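Local coordinates for protein carbohydrate kinase, FGGY (Novosphingobium aromaticivorans, PDB 3H6E) that probably acts as an FGGY-family kinase, transferring a phosphoryl group from ATP to a sugar or a related polyol, at residues Glu305-Ile310 and Gly352-Ile357; Cys371-Leu376 and Asn462-Glu467. All coordinates share one frame; numbering follows the deposited sequence.

Interaction 1 of 2, residues Glu305-Ile310 and Gly352-Ile357; sequences ETLIEI and GRFAWI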
loop_
_atom_site.group_PDB
_atom_site.type_symbol
_atom_site.label_atom_id
_atom_site.label_comp_id
_atom_site.label_asym_id
_atom_site.label_seq_id
_atom_site.Cartn_x
_atom_site.Cartn_y
_atom_site.Cartn_z
ATOM N N GLU A 305 -9.686 12.149 -12.833
ATOM C CA GLU A 305 -8.974 13.381 -13.157
ATOM C C GLU A 305 -9.002 13.673 -14.652
ATOM O O GLU A 305 -9.028 14.831 -15.064
ATOM C CB GLU A 305 -7.526 13.314 -12.678
ATOM C CG GLU A 305 -6.827 14.664 -12.672
ATOM C CD GLU A 305 -5.329 14.548 -12.868
ATOM O OE1 GLU A 305 -4.584 14.775 -11.891
ATOM O OE2 GLU A 305 -4.901 14.224 -14.000
ATOM N N THR A 306 -8.982 12.621 -15.463
ATOM C CA THR A 306 -9.124 12.795 -16.900
ATOM C C THR A 306 -10.458 13.476 -17.171
ATOM O O THR A 306 -10.544 14.395 -17.984
ATOM C CB THR A 306 -9.074 11.454 -17.651
ATOM O OG1 THR A 306 -7.921 10.709 -17.238
ATOM C CG2 THR A 306 -9.013 11.686 -19.157
ATOM N N LEU A 307 -11.492 13.026 -16.463
ATOM C CA LEU A 307 -12.845 13.551 -16.631
ATOM C C LEU A 307 -13.013 14.995 -16.152
ATOM O O LEU A 307 -13.585 15.821 -16.856
ATOM C CB LEU A 307 -13.868 12.662 -15.915
ATOM C CG LEU A 307 -14.400 11.407 -16.615
ATOM C CD1 LEU A 307 -14.251 11.539 -18.122
ATOM C CD2 LEU A 307 -13.711 10.152 -16.106
ATOM N N ILE A 308 -12.527 15.298 -14.953
ATOM C CA ILE A 308 -12.740 16.621 -14.365
ATOM C C ILE A 308 -11.613 17.613 -14.673
ATOM O O ILE A 308 -11.695 18.787 -14.316
ATOM C CB ILE A 308 -13.012 16.543 -12.844
ATOM C CG1 ILE A 308 -11.961 15.688 -12.142
ATOM C CG2 ILE A 308 -14.399 15.982 -12.583
ATOM C CD1 ILE A 308 -10.734 16.452 -11.729
ATOM N N GLU A 309 -10.563 17.121 -15.324
ATOM C CA GLU A 309 -9.508 17.968 -15.883
ATOM C C GLU A 309 -8.581 18.640 -14.866
ATOM O O GLU A 309 -7.363 18.500 -14.958
ATOM C CB GLU A 309 -10.106 19.010 -16.836
ATOM C CG GLU A 309 -10.837 18.401 -18.027
ATOM C CD GLU A 309 -11.419 19.449 -18.964
ATOM O OE1 GLU A 309 -11.229 20.657 -18.710
ATOM O OE2 GLU A 309 -12.070 19.061 -19.960
ATOM N N ILE A 310 -9.145 19.364 -13.902
ATOM C CA ILE A 310 -8.330 20.179 -12.998
ATOM C C ILE A 310 -8.690 20.018 -11.520
ATOM O O ILE A 310 -9.822 19.677 -11.180
ATOM C CB ILE A 310 -8.402 21.680 -13.379
ATOM C CG1 ILE A 310 -9.854 22.162 -13.397
ATOM C CG2 ILE A 310 -7.748 21.931 -14.734
ATOM C CD1 ILE A 310 -10.012 23.585 -13.881
ATOM N N GLY A 352 -11.300 -2.063 -21.997
ATOM C CA GLY A 352 -12.633 -1.514 -22.164
ATOM C C GLY A 352 -12.581 -0.263 -23.021
ATOM O O GLY A 352 -11.870 0.690 -22.695
ATOM N N ARG A 353 -13.313 -0.259 -24.130
ATOM C CA ARG A 353 -13.350 0.927 -24.978
ATOM C C ARG A 353 -14.143 2.036 -24.301
ATOM O O ARG A 353 -15.368 1.981 -24.230
ATOM C CB ARG A 353 -13.953 0.628 -26.352
ATOM C CG ARG A 353 -14.195 1.892 -27.173
ATOM C CD ARG A 353 -15.319 1.714 -28.184
ATOM N NE ARG A 353 -16.046 2.962 -28.414
ATOM C CZ ARG A 353 -15.864 3.759 -29.463
ATOM N NH1 ARG A 353 -14.976 3.440 -30.398
ATOM N NH2 ARG A 353 -16.575 4.873 -29.581
ATOM N N PHE A 354 -13.433 3.041 -23.801
ATOM C CA PHE A 354 -14.060 4.179 -23.143
ATOM C C PHE A 354 -15.159 4.797 -24.006
ATOM O O PHE A 354 -15.093 4.751 -25.236
ATOM C CB PHE A 354 -13.003 5.233 -22.810
ATOM C CG PHE A 354 -13.574 6.575 -22.461
ATOM C CD1 PHE A 354 -14.245 6.767 -21.264
ATOM C CD2 PHE A 354 -13.434 7.649 -23.326
ATOM C CE1 PHE A 354 -14.777 8.001 -20.939
ATOM C CE2 PHE A 354 -13.959 8.887 -23.008
ATOM C CZ PHE A 354 -14.633 9.063 -21.810
ATOM N N ALA A 355 -16.163 5.379 -23.352
ATOM C CA ALA A 355 -17.234 6.085 -24.048
ATOM C C ALA A 355 -18.250 6.683 -23.082
ATOM O O ALA A 355 -18.538 6.111 -22.034
ATOM C CB ALA A 355 -17.932 5.158 -25.035
ATOM N N TRP A 356 -18.792 7.841 -23.447
ATOM C CA TRP A 356 -19.900 8.432 -22.709
ATOM C C TRP A 356 -21.221 7.903 -23.253
ATOM O O TRP A 356 -21.270 7.296 -24.325
ATOM C CB TRP A 356 -19.888 9.955 -22.840
ATOM C CG TRP A 356 -19.130 10.676 -21.771
ATOM C CD1 TRP A 356 -17.913 11.279 -21.894
ATOM C CD2 TRP A 356 -19.548 10.886 -20.419
ATOM N NE1 TRP A 356 -17.546 11.848 -20.701
ATOM C CE2 TRP A 356 -18.533 11.620 -19.778
ATOM C CE3 TRP A 356 -20.681 10.523 -19.689
ATOM C CZ2 TRP A 356 -18.617 11.996 -18.441
ATOM C CZ3 TRP A 356 -20.763 10.897 -18.363
ATOM C CH2 TRP A 356 -19.738 11.626 -17.751
ATOM N N ILE A 357 -22.292 8.142 -22.509
ATOM C CA ILE A 357 -23.638 7.851 -22.980
ATOM C C ILE A 357 -24.580 8.879 -22.379
ATOM O O ILE A 357 -24.738 8.955 -21.158
ATOM C CB ILE A 357 -24.085 6.438 -22.602
ATOM C CG1 ILE A 357 -23.387 5.410 -23.495
ATOM C CG2 ILE A 357 -25.591 6.309 -22.736
ATOM C CD1 ILE A 357 -23.645 3.978 -23.095
#
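The end of helix 300-308 faces strand 355-357 and the residue before it at some distance, the nearest alpha carbons being Leu307 CA and Trp356 CA at 10.6 Å, so only long side chains can bridge the gap. The bridge is a small one, burying about 90 Å² in all, and Leu307 supplies the whole of the helical side. Its chi1 (-83°) sets CG beside the backbone N and anti to the carbonyl carbon, and an unusual chi2 of -23° then turns the CD1 methyl to two aromatic rings. That methyl lies 4.2 Å from Trp356 NE1 and 4.4 Å from Trp356 CZ2, approaching the indole obliquely. A second oblique approach, 4.5 Å from Leu307 CD1 to Phe354 CZ, brings the same methyl to the far end of the phenyl ring. These are loose van der Waals contacts, and one methyl serves both rings.

Phe354 and Trp356 can share a partner because they are two residues apart in an extended chain, with both rings on the same side of the backbone; both also touch Ile338 on the neighbouring strand. Leu342 adds to the apolar patch, touching Leu307 and Phe354. Just past Leu307 the helix stops: Glu309 takes a positive phi of 71°, while its backbone N still reaches Glu305 O at 2.8 Å. The carbonyl of Ile308 is then met by Arg313. The arrangement is a worked case of a helix end packed against a two-stranded antiparallel ribbon, 337-339 with 355-357, at the surface of the C-terminal domain of an FGGY kinase.

Interaction 2 of 2, residues Cys371-Leu376 and Asn462-Glu467; sequences CLYAAL and NRWQAE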
loop_
_atom_site.group_PDB
_atom_site.type_symbol
_atom_site.label_atom_id
_atom_site.label_comp_id
_atom_site.label_asym_id
_atom_site.label_seq_id
_atom_site.Cartn_x
_atom_site.Cartn_y
_atom_site.Cartn_z
ATOM N N CYS A 371 -18.128 9.810 -10.229
ATOM C CA CYS A 371 -18.112 9.094 -8.959
ATOM C C CYS A 371 -18.858 7.767 -9.044
ATOM O O CYS A 371 -18.583 6.846 -8.277
ATOM C CB CYS A 371 -18.727 9.953 -7.859
ATOM S SG CYS A 371 -17.812 11.448 -7.480
ATOM N N LEU A 372 -19.804 7.676 -9.973
ATOM C CA LEU A 372 -20.581 6.452 -10.145
ATOM C C LEU A 372 -19.773 5.399 -10.882
ATOM O O LEU A 372 -19.792 4.224 -10.520
ATOM C CB LEU A 372 -21.883 6.726 -10.906
ATOM C CG LEU A 372 -22.936 7.598 -10.215
ATOM C CD1 LEU A 372 -24.289 7.448 -10.911
ATOM C CD2 LEU A 372 -23.049 7.254 -8.738
ATOM N N TYR A 373 -19.067 5.835 -11.921
ATOM C CA TYR A 373 -18.240 4.950 -12.733
ATOM C C TYR A 373 -17.150 4.283 -11.893
ATOM O O TYR A 373 -16.779 3.133 -12.138
ATOM C CB TYR A 373 -17.620 5.733 -13.898
ATOM C CG TYR A 373 -16.426 5.058 -14.539
ATOM C CD1 TYR A 373 -16.592 4.109 -15.538
ATOM C CD2 TYR A 373 -15.133 5.372 -14.142
ATOM C CE1 TYR A 373 -15.501 3.490 -16.121
ATOM C CE2 TYR A 373 -14.040 4.759 -14.719
ATOM C CZ TYR A 373 -14.229 3.822 -15.708
ATOM O OH TYR A 373 -13.144 3.208 -16.285
ATOM N N ALA A 374 -16.642 5.011 -10.903
ATOM C CA ALA A 374 -15.581 4.498 -10.045
ATOM C C ALA A 374 -16.150 3.516 -9.027
ATOM O O ALA A 374 -15.458 2.606 -8.573
ATOM C CB ALA A 374 -14.850 5.644 -9.351
ATOM N N ALA A 375 -17.417 3.706 -8.676
ATOM C CA ALA A 375 -18.097 2.803 -7.758
ATOM C C ALA A 375 -18.321 1.459 -8.435
ATOM O O ALA A 375 -18.139 0.404 -7.827
ATOM C CB ALA A 375 -19.418 3.398 -7.311
ATOM N N LEU A 376 -18.701 1.510 -9.706
ATOM C CA LEU A 376 -19.007 0.311 -10.473
ATOM C C LEU A 376 -17.757 -0.505 -10.767
ATOM O O LEU A 376 -17.787 -1.733 -10.722
ATOM C CB LEU A 376 -19.717 0.687 -11.773
ATOM C CG LEU A 376 -21.060 1.397 -11.564
ATOM C CD1 LEU A 376 -21.419 2.287 -12.747
ATOM C CD2 LEU A 376 -22.176 0.396 -11.261
ATOM N N ASN A 462 -27.400 -2.099 -14.056
ATOM C CA ASN A 462 -27.849 -3.087 -15.027
ATOM C C ASN A 462 -27.589 -2.610 -16.452
ATOM O O ASN A 462 -27.013 -3.340 -17.264
ATOM C CB ASN A 462 -29.326 -3.422 -14.820
ATOM C CG ASN A 462 -29.553 -4.329 -13.628
ATOM O OD1 ASN A 462 -28.790 -5.265 -13.396
ATOM N ND2 ASN A 462 -30.608 -4.059 -12.866
ATOM N N ARG A 463 -28.004 -1.380 -16.747
ATOM C CA ARG A 463 -27.705 -0.774 -18.040
ATOM C C ARG A 463 -26.196 -0.702 -18.267
ATOM O O ARG A 463 -25.690 -1.181 -19.282
ATOM C CB ARG A 463 -28.338 0.618 -18.162
ATOM C CG ARG A 463 -29.675 0.621 -18.893
ATOM C CD ARG A 463 -30.859 0.494 -17.944
ATOM N NE ARG A 463 -31.718 1.678 -17.967
ATOM C CZ ARG A 463 -31.554 2.752 -17.197
ATOM N NH1 ARG A 463 -30.553 2.814 -16.326
ATOM N NH2 ARG A 463 -32.397 3.771 -17.299
ATOM N N TRP A 464 -25.486 -0.110 -17.310
ATOM C CA TRP A 464 -24.031 0.002 -17.378
ATOM C C TRP A 464 -23.379 -1.340 -17.702
ATOM O O TRP A 464 -22.656 -1.467 -18.691
ATOM C CB TRP A 464 -23.477 0.559 -16.060
ATOM C CG TRP A 464 -21.998 0.822 -16.069
ATOM C CD1 TRP A 464 -21.352 1.864 -16.675
ATOM C CD2 TRP A 464 -20.980 0.042 -15.428
ATOM N NE1 TRP A 464 -19.997 1.773 -16.459
ATOM C CE2 TRP A 464 -19.743 0.664 -15.696
ATOM C CE3 TRP A 464 -20.995 -1.128 -14.659
ATOM C CZ2 TRP A 464 -18.534 0.159 -15.221
ATOM C CZ3 TRP A 464 -19.789 -1.631 -14.192
ATOM C CH2 TRP A 464 -18.577 -0.987 -14.475
ATOM N N GLN A 465 -23.641 -2.338 -16.865
ATOM C CA GLN A 465 -23.075 -3.669 -17.055
ATOM C C GLN A 465 -23.381 -4.221 -18.444
ATOM O O GLN A 465 -22.477 -4.656 -19.162
ATOM C CB GLN A 465 -23.576 -4.627 -15.972
ATOM C CG GLN A 465 -22.870 -4.462 -14.637
ATOM C CD GLN A 465 -23.379 -5.428 -13.586
ATOM O OE1 GLN A 465 -22.976 -5.368 -12.422
ATOM N NE2 GLN A 465 -24.274 -6.324 -13.991
ATOM N N ALA A 466 -24.657 -4.195 -18.820
ATOM C CA ALA A 466 -25.073 -4.649 -20.142
ATOM C C ALA A 466 -24.252 -3.961 -21.231
ATOM O O ALA A 466 -23.650 -4.619 -22.082
ATOM C CB ALA A 466 -26.558 -4.395 -20.349
ATOM N N GLU A 467 -24.224 -2.632 -21.189
ATOM C CA GLU A 467 -23.464 -1.846 -22.154
ATOM C C GLU A 467 -22.000 -2.269 -22.237
ATOM O O GLU A 467 -21.463 -2.448 -23.330
ATOM C CB GLU A 467 -23.564 -0.356 -21.826
ATOM C CG GLU A 467 -24.878 0.275 -22.251
ATOM C CD GLU A 467 -24.954 0.499 -23.746
ATOM O OE1 GLU A 467 -23.961 0.988 -24.328
ATOM O OE2 GLU A 467 -26.008 0.191 -24.340
#
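Tyr373 is the first residue of 371-376 to meet the other helix. The indole nitrogen of Trp464 lies near the plane of the phenol ring, at its edge, with Tyr373 CD1 to Trp464 NE1 at 4.2 Å. The polar ends of both rings are engaged outside this contact: the bond from Tyr373 OH to Glu303 holds the end of the phenol in place, and the one from Trp464 NE1 to Ile338 O fixes how the indole is turned. One turn further on, Leu376 makes the main contact. Its CB sits over the six-membered ring of Trp464, 3.4 Å from the centroid and 15° off the normal, a CH-pi contact. From there the side chain runs along the same face, so that Leu376 CD1 rests 3.5 Å from Trp464 CD2, above the five-membered ring. With CG anti to the backbone N (chi1 -175°) the indole reaches across to helix 363-384, and chi2 of 75° turns a face to Leu376. With an alanine in place of Trp464, Leu376 would probably lose the flat surface it packs on, and the Ile338 carbonyl its indole donor. A leucine laid over an indole face in this way makes a buried helix-to-helix contact, here joining helix 457-468, near the C terminus, to helix 363-384 of the FGGY C-terminal domain.

The two contacts lie about 13 Å apart, centre to centre, and follow in series along the chain, interaction 1 closing before interaction 2 opens. Strand 355-357 is followed, after a short connection, by helix 363-384, whose side chains also touch Trp356. Strand 337-339, through Ile338, and helix 300-308, through Leu307 and Glu303, serve both contacts, so that neither is built independently of the other. The second segments meet directly, Ile357 CD1 lying 3.2 Å from Glu467 OE1. A partly exposed contact and a buried one thus gather three helices and a two-stranded ribbon into one region of the C-terminal domain.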